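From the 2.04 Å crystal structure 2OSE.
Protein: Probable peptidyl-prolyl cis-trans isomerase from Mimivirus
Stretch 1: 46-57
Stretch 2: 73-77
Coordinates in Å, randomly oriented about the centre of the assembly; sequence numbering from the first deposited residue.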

# COMPACT_ATOMS: atom_id res chain seq x y z
N ASN A 46 -23.84 15.34 7.96
CA ASN A 46 -23.06 14.20 8.40
C ASN A 46 -21.66 14.65 8.83
O ASN A 46 -21.19 14.24 9.87
N PHE A 47 -21.02 15.51 8.05
CA PHE A 47 -19.71 16.04 8.42
C PHE A 47 -19.76 16.74 9.77
O PHE A 47 -18.99 16.41 10.68
N VAL A 48 -20.67 17.71 9.92
CA VAL A 48 -20.79 18.43 11.19
C VAL A 48 -21.12 17.52 12.40
O VAL A 48 -20.53 17.69 13.47
N GLN A 49 -22.03 16.55 12.24
CA GLN A 49 -22.35 15.72 13.41
C GLN A 49 -21.24 14.77 13.79
O GLN A 49 -21.13 14.36 14.94
N LEU A 50 -20.41 14.40 12.81
CA LEU A 50 -19.25 13.55 13.11
C LEU A 50 -18.17 14.35 13.81
O LEU A 50 -17.35 13.83 14.55
N THR A 51 -18.15 15.64 13.52
CA THR A 51 -17.25 16.54 14.16
C THR A 51 -17.66 16.72 15.63
O THR A 51 -16.82 16.70 16.52
N ASN A 52 -18.97 16.81 15.87
CA ASN A 52 -19.48 16.81 17.25
C ASN A 52 -19.28 15.53 18.06
O ASN A 52 -19.13 15.60 19.28
N GLY A 53 -19.28 14.38 17.37
CA GLY A 53 -18.91 13.11 18.00
C GLY A 53 -19.85 12.51 19.05
O GLY A 53 -19.41 11.65 19.83
N LYS A 54 -21.12 12.93 19.05
CA LYS A 54 -22.11 12.54 20.09
C LYS A 54 -23.02 11.39 19.63
O LYS A 54 -23.64 10.69 20.45
N THR A 55 -23.10 11.24 18.32
CA THR A 55 -23.79 10.13 17.67
C THR A 55 -23.12 8.79 18.06
O THR A 55 -21.91 8.75 18.30
N TYR A 56 -23.91 7.72 18.14
CA TYR A 56 -23.50 6.48 18.83
C TYR A 56 -23.73 5.20 18.02
O TYR A 56 -24.64 5.12 17.19
N ARG A 57 -22.87 4.20 18.25
CA ARG A 57 -23.08 2.82 17.77
C ARG A 57 -22.93 1.80 18.91
O ARG A 57 -22.03 1.91 19.77
N ASN A 73 -19.37 5.36 19.77
CA ASN A 73 -19.49 6.78 19.40
C ASN A 73 -18.82 7.14 18.06
O ASN A 73 -17.68 6.74 17.78
N ARG A 74 -19.54 7.85 17.21
CA ARG A 74 -19.07 8.19 15.86
C ARG A 74 -18.40 9.57 15.87
O ARG A 74 -19.08 10.58 16.01
N THR A 75 -17.07 9.60 15.75
CA THR A 75 -16.29 10.85 15.69
C THR A 75 -15.16 10.79 14.66
O THR A 75 -14.68 9.71 14.29
N TYR A 76 -14.74 11.96 14.18
CA TYR A 76 -13.57 12.06 13.33
C TYR A 76 -12.32 12.00 14.18
O TYR A 76 -11.26 11.76 13.67
N GLU A 77 -12.45 12.23 15.49
CA GLU A 77 -11.32 12.23 16.42
C GLU A 77 -10.63 10.86 16.36
O GLU A 77 -11.27 9.84 16.55

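The most distinctive feature of this contact is the turn at Gly 53, where the helix of residues 46-52 ends and the backbone itself, rather than a side chain, meets the second stretch. Gly 53 adopts positive phi (69°), a conformation that favours glycine, and its CA lies 3.2 Å from the O of Arg 74 in a nearly linear CA-H...O contact. The side chain of Thr 75 lies close by, with its CB 3.8 Å from the CA of Gly 53; a CB built ideally on the glycine would fall only 3.1 Å from that same Thr 75 CB, so the approach leaves little room for one.

On the helical side of this turn, Leu 50 is the first-stretch side chain whose CA-to-CB bond points toward the second stretch. In its m,t rotamer it sets CB over one face of the Tyr 76 ring, 4.0 Å from the ring centroid, while its CD2 reaches to 3.6 Å from the CB of Arg 74. The backbone of the same residue also takes part: Tyr 76 N donates a hydrogen bond to Leu 50 O (3.2 Å), an oxygen that also receives a CA-H...O contact from the CA of Thr 75 at 3.4 Å.

Tyr 76, with chi1 in the m well, starts out sideways, but the end of its side chain swings nearer to the helix. Phe 47, with chi1 t, likewise leaves its backbone sideways and brings its ring closer. The two rings meet obliquely, with centroids 5.1 Å apart and planes at 47°; Phe 47 CD1 lies 3.6 Å from Tyr 76 CE2. Thr 51 points its CB away, yet its OG1 sits at the edge of the tyrosine ring, 3.8 Å from Tyr 76 CD2. The hydroxyl of Tyr 76 is hydrogen-bonded elsewhere in the structure.

Beyond the turn, Arg 74 N, from the residue most covered by the other stretch, donates a well-aligned hydrogen bond to Thr 55 O (2.8 Å). The Arg 74 side chain runs m,t,t alongside the loop, so that Arg 57 CG and Tyr 56 O lie over one face of the guanidinium, with Arg 57 CG 3.6 Å from Arg 74 NH2. The guanidinium nitrogens find their hydrogen bonds elsewhere in the structure. Arg 57 is poorly ordered. At the exposed margin, Asn 73 (chi1 m) and Tyr 56 (chi1 p) both point away overall, but Tyr 56 CB still lies 3.8 Å from Asn 73 ND2.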

# COMPACT_ATOMS: atom_id res chain seq x y z
CB ASN A 46 -22.95 13.16 7.26
CG ASN A 46 -22.20 11.90 7.68
OD1 ASN A 46 -22.52 11.28 8.71
ND2 ASN A 46 -21.21 11.50 6.87
CB PHE A 47 -19.15 16.98 7.35
CG PHE A 47 -17.71 17.38 7.60
CD1 PHE A 47 -16.66 16.61 7.07
CD2 PHE A 47 -17.40 18.52 8.36
CE1 PHE A 47 -15.32 16.96 7.32
CE2 PHE A 47 -16.05 18.88 8.61
CZ PHE A 47 -15.02 18.11 8.08
CB VAL A 48 -21.80 19.63 11.10
CG1 VAL A 48 -21.93 20.33 12.43
CG2 VAL A 48 -21.38 20.64 10.07
CB GLN A 49 -23.67 14.95 13.23
CG GLN A 49 -24.86 15.84 12.96
CD GLN A 49 -25.03 16.97 13.98
OE1 GLN A 49 -24.72 16.82 15.17
NE2 GLN A 49 -25.55 18.10 13.52
CB LEU A 50 -18.70 12.95 11.83
CG LEU A 50 -19.53 11.76 11.30
CD1 LEU A 50 -18.88 11.26 10.04
CD2 LEU A 50 -19.57 10.66 12.35
CB THR A 51 -17.30 17.83 13.36
OG1 THR A 51 -16.25 17.81 12.40
CG2 THR A 51 -17.24 19.00 14.23
CB ASN A 52 -20.93 17.27 17.31
CG ASN A 52 -21.04 18.62 17.98
OD1 ASN A 52 -20.48 19.60 17.50
ND2 ASN A 52 -21.71 18.66 19.13
CB LYS A 54 -22.98 13.74 20.52
CG LYS A 54 -22.20 15.05 20.79
CD LYS A 54 -21.67 15.16 22.21
CE LYS A 54 -22.45 16.22 22.98
NZ LYS A 54 -21.59 16.97 23.95
CB THR A 55 -23.86 10.44 16.16
OG1 THR A 55 -25.07 11.14 15.88
CG2 THR A 55 -23.78 9.22 15.32
CB TYR A 56 -24.21 6.40 20.22
CG TYR A 56 -25.58 5.74 20.19
CD1 TYR A 56 -25.88 4.66 21.04
CD2 TYR A 56 -26.57 6.16 19.29
CE1 TYR A 56 -27.15 4.04 20.99
CE2 TYR A 56 -27.83 5.55 19.23
CZ TYR A 56 -28.11 4.49 20.08
OH TYR A 56 -29.35 3.91 20.00
CB ARG A 57 -22.12 2.46 16.62
CG ARG A 57 -22.69 2.66 15.23
CD ARG A 57 -21.72 2.18 14.18
NE ARG A 57 -22.06 0.87 13.62
CZ ARG A 57 -21.26 0.13 12.85
NH1 ARG A 57 -20.04 0.55 12.51
NH2 ARG A 57 -21.67 -1.05 12.40
CB ASN A 73 -18.99 7.69 20.55
CG ASN A 73 -20.00 7.79 21.74
OD1 ASN A 73 -20.00 8.78 22.48
ND2 ASN A 73 -20.85 6.77 21.90
CB ARG A 74 -20.24 8.22 14.88
CG ARG A 74 -20.97 6.91 14.59
CD ARG A 74 -21.87 7.07 13.37
NE ARG A 74 -22.78 5.94 13.15
CZ ARG A 74 -24.06 5.89 13.54
NH1 ARG A 74 -24.60 6.92 14.19
NH2 ARG A 74 -24.80 4.81 13.30
CB THR A 75 -15.74 11.25 17.09
OG1 THR A 75 -14.97 12.44 16.98
CG2 THR A 75 -14.86 10.16 17.68
CB TYR A 76 -13.61 13.39 12.54
CG TYR A 76 -14.42 13.36 11.28
CD1 TYR A 76 -14.23 12.33 10.33
CD2 TYR A 76 -15.35 14.35 11.00
CE1 TYR A 76 -14.96 12.31 9.15
CE2 TYR A 76 -16.09 14.33 9.83
CZ TYR A 76 -15.88 13.30 8.90
OH TYR A 76 -16.58 13.28 7.70
CB GLU A 77 -11.74 12.60 17.84
CG GLU A 77 -10.54 12.53 18.85
CD GLU A 77 -10.82 13.09 20.24
OE1 GLU A 77 -11.97 13.43 20.58
OE2 GLU A 77 -9.84 13.21 21.01